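Local coordinates for protein tumor necrosis factor receptor superfamily member 11B (Homo sapiens, PDB 3URF) that acts as a secreted decoy receptor that captures the cytokine TNFSF11/RANKL through its cysteine-rich region and so restrains the formation of bone-resorbing osteoclasts, at residues V83-E88 against T114-T119; H47-S52 against E58-S63; L8-D11 against H16-L19; C41-D46 against C76-N81; S130-T133 against C139-H142. One frame throughout, in Å; residues are numbered along the deposited sequence.

Contact 1 (V83-E88 against T114-T119); sequences VCECKE and TPERNT
Cys-86, at the end of strand 83-86, comes within 5.2 Å, CA to CA, of Pro-115 in a loop, and no backbone hydrogen bond joins the two segments. Pro-115 contributes the largest share of the buried surface: its ring CG lies 3.6 Å from Glu-85 OE1, and its carbonyl O 3.9 Å from Cys-86 CB. Glu-85 CG sits beside its own backbone N (chi1 -70°) and the chain beyond is extended, which lays the carboxylate against the proline. There it meets Glu-116, whose chain bends at chi2; OE2 of Glu-85 is 3.1 Å from OE2 of Glu-116, with the carboxylate planes 73° apart. These like charges are probably eased by Lys-73, which forms a salt bridge with Glu-85 OE1. With an alanine in place of Glu-85, Lys-73 would probably lose this partner and the side of the Pro-115 ring its cover. Thr-114 OG1 accepts from Glu-116 N in an ST turn and from Arg-117 N in an ST motif. Strand 83-86 pairs with strand 70-74, Pro-115 and Leu-92 share a backbone hydrogen bond, and Cys-86 packs on Leu-92, so the loop is tied to strand 90-93 within the third repeat, next to where the second ends.

Contact 2 (H47-S52 against E58-S63); sequences HYYTDS and ECLYCS
Tyr-48 and Tyr-49 face Tyr-61 and Leu-60 across a short beta hairpin, Tyr-49 with Leu-60 as the hydrogen-bonded pair and Tyr-48 with Tyr-61 as the non-hydrogen-bonded one. Leu-60 N gives a fairly straight bond to Tyr-49 O at 3.1 Å, in the carbonyl plane; the return bond from Tyr-49 N is weak. The two tyrosines of the first strand leave the sheet on different faces. Tyr-48 CG lies beside its own backbone N (chi1 -62°), which swings the ring across the neighbouring strand until Tyr-61 CA sits over one face, 4.0 Å from the centroid. The Tyr-61 side chain leaves the sheet on the same side as Tyr-48; the two rings are obliquely placed, with planes 59° apart and Tyr-48 CE2 3.8 Å from Tyr-61 CD2. Tyr-49 takes chi1 70°, its CG between backbone N and carbonyl carbon, and this folds the ring back over the hairpin so that Leu-60 CB rests on its face, 3.7 Å from the centroid. Cys-62 SG, disulfide-bonded to Cys-76, lies obliquely beside it, though the place of the sulfur is less certain. Tyr-48 OH is hydrogen-bonded to the backbone of another protein's chain; an alanine in place of Tyr-48 would probably lose that bond and uncover Tyr-61. Ring contacts on both faces probably stiffen the hairpin, and the same residues meet partner chains. The Tyr-48 hydroxyl and the Glu-58 carboxylate bind different chains, Glu-58 through a basic side chain there, consistent with a TNF-family receptor lying between two ligand subunits.

Contact 3 (L8-D11 against H16-L19); sequences LHYD and HQLL
Leu-8 packs on Leu-19 at the start of a small antiparallel pairing in the first TNFR cysteine-rich repeat, where strand 8-10 runs beside the chain leading into strand 19-21; the touching parts are roughly antiparallel. CB of Leu-8 points toward the other segment and lies 3.4 Å from Leu-19 CD1, while Leu-8 CD2 reaches Leu-19 CB at 3.5 Å. The two side chains are set at about a right angle, so each leucine touches the other through a methyl group and CB rather than along its whole length. His-9 follows with its side chain turned away from this neighbour. Its ND1 is hydrogen-bonded to Cys-20 O and its backbone also bonds to Cys-20, while its own carbonyl O faces Leu-19 CA at 3.4 Å, a CA-H...O contact. The ring of Tyr-10 goes to the other partner, Gln-17. Gln-17 CG is anti to its backbone N (chi1 -152°) and the chain bends at chi2, which brings the amide obliquely up to the CD2 side of the Tyr-10 ring, with the ring and amide planes 48° apart. Gln-17 CG also lies 4.0 Å from Tyr-10 CB, so the aliphatic part of the glutamine shares in the packing. Asp-11, last in the segment, rests its side chain on His-32 and Cys-20. Pairing here is loose and largely at the surface, and its single cross-segment hydrogen bond is weak: Asp-11 N donates to Leu-18 O at 3.1 Å, with an angle of 125° at the hydrogen.

Contact 4 (C41-D46 against C76-N81); sequences CAPCPD and CNRTHN
Arg-78 reaches from its loop to grip Cys-44, the first cysteine of the second TNFR cysteine-rich repeat, in a fold held together by disulfides rather than by a large hydrophobic core. The arginine has by far the most surface buried here, followed by Cys-44 and Pro-43. Its side chain is extended from CG to NE and runs past the cysteine, with CG 4.1 Å from Cys-44 CB. Beyond this, the guanidinium meets the backbone side-on and uses two nitrogens on a single carbonyl oxygen, which probably limits its rotation. Pro-43 CB lies over one face of the guanidinium, 3.8 Å from Arg-78 NH2, so the proline pads a face while the bonds are made at the edge. The Cys-44 side chain leads to its disulfide partner Cys-59, and Arg-78 is also bonded through its backbone to Thr-50; one loop residue therefore ties the link between the first two repeats to the residue just after strand 48-49. Cys-44 O lies in the guanidinium plane and accepts from Arg-78 NE at 2.6 Å with an angle of 157° and from Arg-78 NH2 at 2.9 Å with 133°.

Contact 5 (S130-T133 against C139-H142); sequences SNET and CRKH
Ser-130 and Cys-139 form the closer-set end of this contact, their CA atoms 5.6 Å apart, and Glu-132 with Arg-140 forms the looser, outer end. At the inner end Ser-130 is buried and its OG comes 4.2 Å from Cys-139 SG, a van der Waals approach without a hydrogen bond. The hydroxyl is satisfied by another residue, the carbonyl O of Phe-107, and the sulfur belongs to the disulfide between Cys-139 and Cys-124; Ser-130 also packs on Cys-124, so the serine packs against both halves of the disulfide. Across the outer end the one contact between the segments is an ion pair. Glu-132 CG lies between its backbone N and carbonyl carbon (chi1 58°), and the chain beyond is extended, which carries the carboxylate away from its loop to the arginine. Arg-140, bent at chi2, brings NH1 to 3.8 Å from Glu-132 OE1, a long salt bridge. The carboxylate and guanidinium planes are 47° apart and the two groups meet obliquely, which suggests a mainly electrostatic attraction that is likely to leave the two side chains, Arg-140 above all, some freedom to move. The loop 130-133 continues from strand 128-129, which pairs in antiparallel fashion with strand 140-141: Arg-140 is bonded through its backbone to Phe-129 and packs on it, His-142 is bonded to Gly-127, and Lys-141 packs on Phe-128.

Overall arrangement
The five contacts follow the elongated cysteine-rich region of the receptor, from contact 3 in the first repeat to contact 5 in the fourth, whose centres lie about 63 Å apart. Contacts 2 and 4 alone touch, with centres about 6 Å apart: both lie in the second repeat, contact 4 reaching back to its link with the first, and two disulfides, Cys-59 to Cys-44 and Cys-62 to Cys-76, weld them. Contact 1 lies where the second repeat passes into the third. Contact 3 is the surface member, leucine packing with one weak bond; the others are partly buried. Their chemistry differs accordingly: aromatic packing in contact 2, an arginine on a carbonyl in contact 4, carboxylates in contact 1 and a long ion pair in contact 5.

Contact 1 (V83-E88 against T114-T119)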
# COMPACT_ATOMS: atom_id res chain seq x y z
N VAL B 83 2.84 -29.99 2.31
CA VAL B 83 4.15 -29.55 1.84
C VAL B 83 4.11 -29.29 0.35
O VAL B 83 3.76 -30.17 -0.43
CB VAL B 83 5.27 -30.55 2.18
CG1 VAL B 83 6.63 -30.04 1.68
CG2 VAL B 83 5.32 -30.77 3.66
N CYS B 84 4.48 -28.07 -0.02
CA CYS B 84 4.45 -27.66 -1.42
C CYS B 84 5.87 -27.51 -1.91
O CYS B 84 6.73 -27.02 -1.19
CB CYS B 84 3.71 -26.33 -1.54
SG CYS B 84 2.05 -26.36 -0.81
N GLU B 85 6.13 -27.95 -3.13
CA GLU B 85 7.47 -27.80 -3.66
C GLU B 85 7.48 -27.33 -5.10
O GLU B 85 6.56 -27.61 -5.87
CB GLU B 85 8.26 -29.10 -3.49
CG GLU B 85 8.61 -29.38 -2.04
CD GLU B 85 9.89 -30.18 -1.88
OE1 GLU B 85 10.22 -30.95 -2.81
OE2 GLU B 85 10.56 -30.02 -0.84
N CYS B 86 8.53 -26.60 -5.45
CA CYS B 86 8.73 -26.18 -6.83
C CYS B 86 9.03 -27.38 -7.71
O CYS B 86 9.81 -28.25 -7.33
CB CYS B 86 9.84 -25.14 -6.93
SG CYS B 86 9.34 -23.48 -6.36
N LYS B 87 8.41 -27.42 -8.88
CA LYS B 87 8.62 -28.49 -9.85
C LYS B 87 10.08 -28.54 -10.33
O LYS B 87 10.85 -27.61 -10.09
CB LYS B 87 7.66 -28.31 -11.03
CG LYS B 87 6.20 -28.46 -10.61
CD LYS B 87 5.21 -27.95 -11.65
CE LYS B 87 3.79 -27.88 -11.04
NZ LYS B 87 2.81 -27.07 -11.83
N GLU B 88 10.43 -29.65 -10.99
CA GLU B 88 11.79 -29.86 -11.48
C GLU B 88 12.31 -28.63 -12.20
O GLU B 88 11.58 -27.98 -12.98
CB GLU B 88 11.87 -31.06 -12.44
CG GLU B 88 13.20 -31.86 -12.42
CD GLU B 88 14.32 -31.28 -13.30
OE1 GLU B 88 14.04 -30.52 -14.26
OE2 GLU B 88 15.50 -31.60 -13.03
N THR B 114 18.04 -26.93 -5.72
CA THR B 114 17.06 -27.78 -5.06
C THR B 114 15.73 -27.09 -5.24
O THR B 114 15.65 -26.06 -5.90
CB THR B 114 17.36 -27.89 -3.56
OG1 THR B 114 17.33 -26.58 -2.97
CG2 THR B 114 18.71 -28.54 -3.32
N PRO B 115 14.67 -27.66 -4.65
CA PRO B 115 13.38 -26.97 -4.74
C PRO B 115 13.41 -25.70 -3.90
O PRO B 115 12.48 -24.89 -4.01
CB PRO B 115 12.38 -27.96 -4.13
CG PRO B 115 13.07 -29.28 -4.19
CD PRO B 115 14.54 -29.00 -4.05
N GLU B 116 14.44 -25.53 -3.08
CA GLU B 116 14.55 -24.34 -2.24
C GLU B 116 15.72 -23.44 -2.59
O GLU B 116 15.72 -22.27 -2.22
CB GLU B 116 14.61 -24.70 -0.76
CG GLU B 116 13.36 -25.40 -0.22
CD GLU B 116 13.36 -26.90 -0.49
OE1 GLU B 116 14.35 -27.42 -1.06
OE2 GLU B 116 12.36 -27.56 -0.14
N ARG B 117 16.72 -23.97 -3.29
CA ARG B 117 17.90 -23.15 -3.60
C ARG B 117 18.29 -23.21 -5.05
O ARG B 117 18.13 -24.23 -5.72
CB ARG B 117 19.08 -23.52 -2.71
CG ARG B 117 18.95 -23.06 -1.28
CD ARG B 117 19.72 -23.99 -0.34
NE ARG B 117 19.70 -23.52 1.04
CZ ARG B 117 20.33 -24.13 2.05
NH1 ARG B 117 21.02 -25.25 1.84
NH2 ARG B 117 20.25 -23.63 3.28
N ASN B 118 18.82 -22.09 -5.55
CA ASN B 118 19.20 -22.04 -6.95
C ASN B 118 20.40 -22.93 -7.14
O ASN B 118 21.03 -23.35 -6.16
CB ASN B 118 19.52 -20.61 -7.37
CG ASN B 118 19.31 -20.39 -8.86
OD1 ASN B 118 19.27 -21.34 -9.63
ND2 ASN B 118 19.18 -19.13 -9.26
N THR B 119 20.72 -23.27 -8.38
CA THR B 119 21.97 -23.98 -8.60
C THR B 119 23.07 -22.94 -8.55
O THR B 119 22.95 -21.86 -9.14
CB THR B 119 21.98 -24.81 -9.92
OG1 THR B 119 22.15 -23.94 -11.04
CG2 THR B 119 20.68 -25.56 -10.08

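Contact 2 (H47-S52 against E58-S63)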
# COMPACT_ATOMS: atom_id res chain seq x y z
N HIS B 47 -8.96 -29.28 9.16
CA HIS B 47 -7.85 -28.71 8.40
C HIS B 47 -6.58 -28.49 9.20
O HIS B 47 -5.63 -27.89 8.71
CB HIS B 47 -8.28 -27.45 7.62
CG HIS B 47 -9.36 -27.72 6.63
ND1 HIS B 47 -9.10 -28.24 5.37
CD2 HIS B 47 -10.71 -27.61 6.72
CE1 HIS B 47 -10.25 -28.40 4.72
NE2 HIS B 47 -11.24 -28.03 5.52
N TYR B 48 -6.57 -29.01 10.43
CA TYR B 48 -5.43 -28.85 11.33
C TYR B 48 -4.62 -30.13 11.47
O TYR B 48 -4.98 -31.16 10.91
CB TYR B 48 -5.92 -28.36 12.69
CG TYR B 48 -6.58 -27.00 12.61
CD1 TYR B 48 -6.09 -25.92 13.34
CD2 TYR B 48 -7.70 -26.79 11.80
CE1 TYR B 48 -6.69 -24.68 13.28
CE2 TYR B 48 -8.31 -25.55 11.73
CZ TYR B 48 -7.80 -24.50 12.47
OH TYR B 48 -8.40 -23.26 12.41
N TYR B 49 -3.52 -30.06 12.22
CA TYR B 49 -2.59 -31.18 12.35
C TYR B 49 -1.65 -31.00 13.54
O TYR B 49 -1.59 -29.90 14.11
CB TYR B 49 -1.72 -31.25 11.11
CG TYR B 49 -0.75 -30.09 11.08
CD1 TYR B 49 0.54 -30.24 11.58
CD2 TYR B 49 -1.13 -28.85 10.58
CE1 TYR B 49 1.42 -29.17 11.56
CE2 TYR B 49 -0.26 -27.78 10.57
CZ TYR B 49 1.02 -27.95 11.06
OH TYR B 49 1.89 -26.88 11.04
N THR B 50 -0.92 -32.06 13.88
CA THR B 50 0.22 -32.00 14.82
C THR B 50 1.32 -33.03 14.50
O THR B 50 1.04 -34.22 14.35
CB THR B 50 -0.25 -32.16 16.25
OG1 THR B 50 -1.18 -33.25 16.31
CG2 THR B 50 -0.95 -30.92 16.70
N ASP B 51 2.56 -32.58 14.39
CA ASP B 51 3.66 -33.44 13.96
C ASP B 51 4.06 -34.40 15.03
O ASP B 51 4.35 -35.57 14.77
CB ASP B 51 4.92 -32.65 13.64
CG ASP B 51 4.63 -31.26 13.16
OD1 ASP B 51 3.97 -31.15 12.10
OD2 ASP B 51 5.06 -30.30 13.83
N SER B 52 4.12 -33.89 16.25
CA SER B 52 4.79 -34.62 17.31
C SER B 52 3.98 -34.70 18.59
O SER B 52 2.91 -34.09 18.71
CB SER B 52 6.14 -33.96 17.59
OG SER B 52 5.95 -32.58 17.81
N GLU B 58 -4.45 -26.63 21.56
CA GLU B 58 -4.83 -26.23 20.21
C GLU B 58 -4.02 -26.96 19.15
O GLU B 58 -2.90 -27.40 19.39
CB GLU B 58 -4.70 -24.72 20.04
CG GLU B 58 -5.56 -23.92 20.99
CD GLU B 58 -6.30 -22.79 20.30
OE1 GLU B 58 -7.35 -22.35 20.81
OE2 GLU B 58 -5.82 -22.34 19.23
N CYS B 59 -4.61 -27.09 17.97
CA CYS B 59 -3.97 -27.73 16.84
C CYS B 59 -3.45 -26.66 15.86
O CYS B 59 -3.68 -25.46 16.04
CB CYS B 59 -4.98 -28.66 16.15
SG CYS B 59 -4.90 -30.42 16.59
N LEU B 60 -2.77 -27.10 14.81
CA LEU B 60 -2.22 -26.17 13.82
C LEU B 60 -2.94 -26.19 12.47
O LEU B 60 -3.30 -27.26 11.94
CB LEU B 60 -0.73 -26.45 13.63
CG LEU B 60 0.26 -25.42 14.20
CD1 LEU B 60 -0.32 -24.65 15.37
CD2 LEU B 60 1.58 -26.10 14.57
N TYR B 61 -3.15 -25.01 11.90
CA TYR B 61 -3.82 -24.91 10.60
C TYR B 61 -2.86 -25.25 9.46
O TYR B 61 -1.71 -24.82 9.44
CB TYR B 61 -4.42 -23.52 10.41
CG TYR B 61 -5.20 -23.31 9.14
CD1 TYR B 61 -4.82 -22.35 8.21
CD2 TYR B 61 -6.34 -24.06 8.88
CE1 TYR B 61 -5.54 -22.15 7.05
CE2 TYR B 61 -7.07 -23.86 7.72
CZ TYR B 61 -6.67 -22.91 6.81
OH TYR B 61 -7.39 -22.71 5.65
N CYS B 62 -3.35 -26.05 8.52
CA CYS B 62 -2.56 -26.44 7.37
C CYS B 62 -2.39 -25.27 6.42
O CYS B 62 -3.36 -24.61 6.04
CB CYS B 62 -3.21 -27.62 6.66
SG CYS B 62 -3.20 -29.12 7.66
N SER B 63 -1.15 -25.01 6.03
CA SER B 63 -0.82 -23.74 5.43
C SER B 63 0.61 -23.76 4.88
O SER B 63 1.44 -24.54 5.34
CB SER B 63 -0.99 -22.66 6.50
OG SER B 63 -0.33 -21.46 6.17

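Contact 3 (L8-D11 against H16-L19)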
# COMPACT_ATOMS: atom_id res chain seq x y z
N LEU B 8 5.57 -39.05 29.21
CA LEU B 8 4.78 -38.37 30.23
C LEU B 8 5.29 -36.95 30.51
O LEU B 8 6.30 -36.52 29.97
CB LEU B 8 4.75 -39.22 31.52
CG LEU B 8 4.08 -40.60 31.43
CD1 LEU B 8 5.05 -41.68 30.97
CD2 LEU B 8 3.43 -41.01 32.75
N HIS B 9 4.55 -36.22 31.35
CA HIS B 9 4.94 -34.86 31.71
C HIS B 9 4.25 -34.45 33.02
O HIS B 9 3.26 -35.05 33.43
CB HIS B 9 4.63 -33.88 30.58
CG HIS B 9 3.17 -33.64 30.35
ND1 HIS B 9 2.26 -34.66 30.16
CD2 HIS B 9 2.46 -32.48 30.27
CE1 HIS B 9 1.05 -34.15 29.98
NE2 HIS B 9 1.14 -32.83 30.04
N TYR B 10 4.79 -33.42 33.67
CA TYR B 10 4.24 -32.93 34.93
C TYR B 10 2.93 -32.21 34.70
O TYR B 10 2.71 -31.59 33.66
CB TYR B 10 5.19 -31.91 35.54
CG TYR B 10 4.86 -30.49 35.12
CD1 TYR B 10 5.34 -29.98 33.91
CD2 TYR B 10 4.05 -29.68 35.91
CE1 TYR B 10 5.04 -28.69 33.52
CE2 TYR B 10 3.74 -28.39 35.52
CZ TYR B 10 4.23 -27.90 34.33
OH TYR B 10 3.93 -26.61 33.94
N ASP B 11 2.05 -32.24 35.70
CA ASP B 11 0.88 -31.37 35.64
C ASP B 11 0.72 -30.57 36.92
O ASP B 11 0.63 -29.34 36.89
CB ASP B 11 -0.38 -32.17 35.36
CG ASP B 11 -1.54 -31.28 34.97
OD1 ASP B 11 -1.28 -30.22 34.37
OD2 ASP B 11 -2.70 -31.63 35.27
N HIS B 16 -0.60 -33.00 44.48
CA HIS B 16 0.77 -33.21 44.01
C HIS B 16 1.05 -32.76 42.59
O HIS B 16 0.26 -32.04 41.97
CB HIS B 16 1.14 -34.70 44.10
CG HIS B 16 1.69 -35.11 45.42
ND1 HIS B 16 1.67 -34.29 46.52
CD2 HIS B 16 2.27 -36.27 45.82
CE1 HIS B 16 2.22 -34.92 47.55
NE2 HIS B 16 2.60 -36.12 47.15
N GLN B 17 2.19 -33.21 42.08
CA GLN B 17 2.58 -33.02 40.69
C GLN B 17 2.58 -34.38 40.01
O GLN B 17 3.26 -35.30 40.46
CB GLN B 17 3.98 -32.42 40.61
CG GLN B 17 4.22 -31.59 39.37
CD GLN B 17 4.59 -30.17 39.73
OE1 GLN B 17 4.75 -29.85 40.91
NE2 GLN B 17 4.72 -29.32 38.72
N LEU B 18 1.83 -34.52 38.93
CA LEU B 18 1.59 -35.84 38.36
C LEU B 18 2.31 -36.10 37.05
O LEU B 18 2.70 -35.17 36.33
CB LEU B 18 0.09 -36.07 38.19
CG LEU B 18 -0.71 -36.03 39.50
CD1 LEU B 18 -2.20 -35.91 39.19
CD2 LEU B 18 -0.41 -37.24 40.37
N LEU B 19 2.48 -37.38 36.74
CA LEU B 19 3.00 -37.82 35.46
C LEU B 19 1.84 -38.12 34.51
O LEU B 19 1.18 -39.16 34.62
CB LEU B 19 3.89 -39.06 35.62
CG LEU B 19 5.39 -38.80 35.83
CD1 LEU B 19 6.07 -38.35 34.54
CD2 LEU B 19 5.60 -37.79 36.94

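Contact 4 (C41-D46 against C76-N81)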
# COMPACT_ATOMS: atom_id res chain seq x y z
N CYS B 41 -7.00 -36.95 24.84
CA CYS B 41 -6.48 -36.40 23.60
C CYS B 41 -7.49 -36.60 22.48
O CYS B 41 -7.83 -37.74 22.15
CB CYS B 41 -5.15 -37.07 23.23
SG CYS B 41 -3.79 -36.81 24.41
N ALA B 42 -7.95 -35.50 21.91
CA ALA B 42 -8.89 -35.55 20.78
C ALA B 42 -8.16 -35.41 19.45
O ALA B 42 -7.06 -34.87 19.40
CB ALA B 42 -9.93 -34.46 20.90
N PRO B 43 -8.77 -35.89 18.36
CA PRO B 43 -8.15 -35.70 17.05
C PRO B 43 -8.26 -34.23 16.64
O PRO B 43 -9.15 -33.51 17.09
CB PRO B 43 -8.99 -36.57 16.11
CG PRO B 43 -9.86 -37.40 16.99
CD PRO B 43 -10.04 -36.63 18.26
N CYS B 44 -7.34 -33.81 15.78
CA CYS B 44 -7.38 -32.46 15.27
C CYS B 44 -8.61 -32.30 14.39
O CYS B 44 -9.11 -33.27 13.84
CB CYS B 44 -6.09 -32.18 14.48
SG CYS B 44 -4.59 -32.14 15.51
N PRO B 45 -9.14 -31.08 14.29
CA PRO B 45 -10.19 -30.74 13.31
C PRO B 45 -9.78 -30.93 11.85
O PRO B 45 -8.62 -31.23 11.54
CB PRO B 45 -10.46 -29.27 13.60
CG PRO B 45 -10.16 -29.14 15.07
CD PRO B 45 -9.02 -30.07 15.35
N ASP B 46 -10.74 -30.73 10.94
CA ASP B 46 -10.57 -31.11 9.53
C ASP B 46 -9.38 -30.49 8.79
O ASP B 46 -8.84 -31.10 7.87
CB ASP B 46 -11.87 -30.89 8.74
CG ASP B 46 -11.73 -31.27 7.26
OD1 ASP B 46 -10.92 -32.16 6.93
OD2 ASP B 46 -12.46 -30.69 6.43
N CYS B 76 -2.18 -32.69 3.26
CA CYS B 76 -2.42 -32.25 4.63
C CYS B 76 -3.18 -33.32 5.42
O CYS B 76 -4.38 -33.51 5.23
CB CYS B 76 -3.19 -30.92 4.61
SG CYS B 76 -3.85 -30.37 6.20
N ASN B 77 -2.47 -34.00 6.32
CA ASN B 77 -3.03 -35.02 7.20
C ASN B 77 -3.33 -34.40 8.56
O ASN B 77 -2.95 -33.26 8.82
CB ASN B 77 -2.02 -36.17 7.37
CG ASN B 77 -2.65 -37.53 7.18
OD1 ASN B 77 -3.88 -37.65 7.13
ND2 ASN B 77 -1.82 -38.57 7.08
N ARG B 78 -3.99 -35.14 9.44
CA ARG B 78 -4.13 -34.72 10.83
C ARG B 78 -2.79 -34.83 11.54
O ARG B 78 -2.61 -34.35 12.67
CB ARG B 78 -5.17 -35.56 11.55
CG ARG B 78 -6.56 -34.96 11.53
CD ARG B 78 -7.62 -36.02 11.83
NE ARG B 78 -8.79 -35.45 12.50
CZ ARG B 78 -10.01 -35.99 12.51
NH1 ARG B 78 -10.25 -37.13 11.87
NH2 ARG B 78 -11.00 -35.39 13.16
N THR B 79 -1.84 -35.45 10.85
CA THR B 79 -0.53 -35.72 11.40
C THR B 79 0.58 -34.85 10.80
O THR B 79 1.65 -34.69 11.40
CB THR B 79 -0.16 -37.18 11.15
OG1 THR B 79 -1.13 -38.01 11.80
CG2 THR B 79 1.22 -37.48 11.69
N HIS B 80 0.33 -34.31 9.61
CA HIS B 80 1.35 -33.57 8.89
C HIS B 80 0.74 -32.31 8.34
O HIS B 80 -0.46 -32.25 8.10
CB HIS B 80 1.89 -34.40 7.72
CG HIS B 80 2.06 -35.86 8.04
ND1 HIS B 80 3.29 -36.42 8.32
CD2 HIS B 80 1.16 -36.86 8.13
CE1 HIS B 80 3.13 -37.71 8.57
NE2 HIS B 80 1.85 -38.00 8.46
N ASN B 81 1.57 -31.29 8.15
CA ASN B 81 1.17 -30.11 7.41
C ASN B 81 1.42 -30.33 5.92
O ASN B 81 2.31 -31.08 5.52
CB ASN B 81 1.92 -28.87 7.89
CG ASN B 81 1.32 -27.58 7.37
OD1 ASN B 81 2.00 -26.57 7.25
ND2 ASN B 81 0.04 -27.62 7.05

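Contact 5 (S130-T133 against C139-H142)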
# COMPACT_ATOMS: atom_id res chain seq x y z
N SER B 130 33.89 -27.62 -18.85
CA SER B 130 32.56 -28.07 -19.24
C SER B 130 32.22 -27.55 -20.64
O SER B 130 32.33 -26.35 -20.90
CB SER B 130 31.48 -27.64 -18.23
OG SER B 130 31.97 -26.59 -17.41
N ASN B 131 31.81 -28.45 -21.54
CA ASN B 131 31.50 -28.07 -22.92
C ASN B 131 30.09 -27.47 -23.13
O ASN B 131 29.73 -27.10 -24.24
CB ASN B 131 31.75 -29.23 -23.90
CG ASN B 131 30.88 -30.46 -23.61
OD1 ASN B 131 29.77 -30.34 -23.09
ND2 ASN B 131 31.38 -31.64 -23.97
N GLU B 132 29.30 -27.37 -22.06
CA GLU B 132 27.88 -27.04 -22.21
C GLU B 132 27.31 -26.05 -21.21
O GLU B 132 27.93 -25.71 -20.20
CB GLU B 132 27.05 -28.31 -22.14
CG GLU B 132 27.25 -29.08 -20.85
CD GLU B 132 26.53 -30.40 -20.86
OE1 GLU B 132 26.83 -31.25 -19.99
OE2 GLU B 132 25.67 -30.59 -21.75
N THR B 133 26.10 -25.59 -21.52
CA THR B 133 25.30 -24.81 -20.58
C THR B 133 24.31 -25.76 -19.95
O THR B 133 23.36 -26.21 -20.60
CB THR B 133 24.52 -23.68 -21.28
OG1 THR B 133 25.06 -23.45 -22.58
CG2 THR B 133 24.59 -22.40 -20.46
N CYS B 139 31.80 -29.52 -13.15
CA CYS B 139 33.08 -29.43 -13.85
C CYS B 139 33.74 -30.80 -13.87
O CYS B 139 34.03 -31.37 -12.81
CB CYS B 139 34.02 -28.43 -13.16
SG CYS B 139 33.71 -26.67 -13.56
N ARG B 140 33.95 -31.34 -15.07
CA ARG B 140 34.67 -32.60 -15.24
C ARG B 140 36.15 -32.30 -15.51
O ARG B 140 36.49 -31.31 -16.15
CB ARG B 140 34.05 -33.43 -16.39
CG ARG B 140 32.73 -34.11 -16.01
CD ARG B 140 31.70 -34.10 -17.16
NE ARG B 140 30.37 -34.51 -16.70
CZ ARG B 140 29.25 -34.32 -17.40
NH1 ARG B 140 29.29 -33.72 -18.59
NH2 ARG B 140 28.08 -34.72 -16.91
N LYS B 141 37.04 -33.14 -14.99
CA LYS B 141 38.46 -32.85 -15.14
C LYS B 141 39.02 -33.33 -16.48
O LYS B 141 38.54 -34.30 -17.05
CB LYS B 141 39.25 -33.39 -13.96
CG LYS B 141 40.03 -34.65 -14.23
CD LYS B 141 40.94 -34.97 -13.06
CE LYS B 141 41.87 -33.81 -12.74
NZ LYS B 141 42.80 -34.13 -11.61
N HIS B 142 40.04 -32.62 -16.97
CA HIS B 142 40.64 -32.98 -18.25
C HIS B 142 40.92 -34.47 -18.24
O HIS B 142 41.55 -34.98 -17.32
CB HIS B 142 41.95 -32.21 -18.49
CG HIS B 142 41.76 -30.74 -18.71
ND1 HIS B 142 40.67 -30.23 -19.38
CD2 HIS B 142 42.51 -29.68 -18.35
CE1 HIS B 142 40.76 -28.91 -19.42
NE2 HIS B 142 41.87 -28.55 -18.80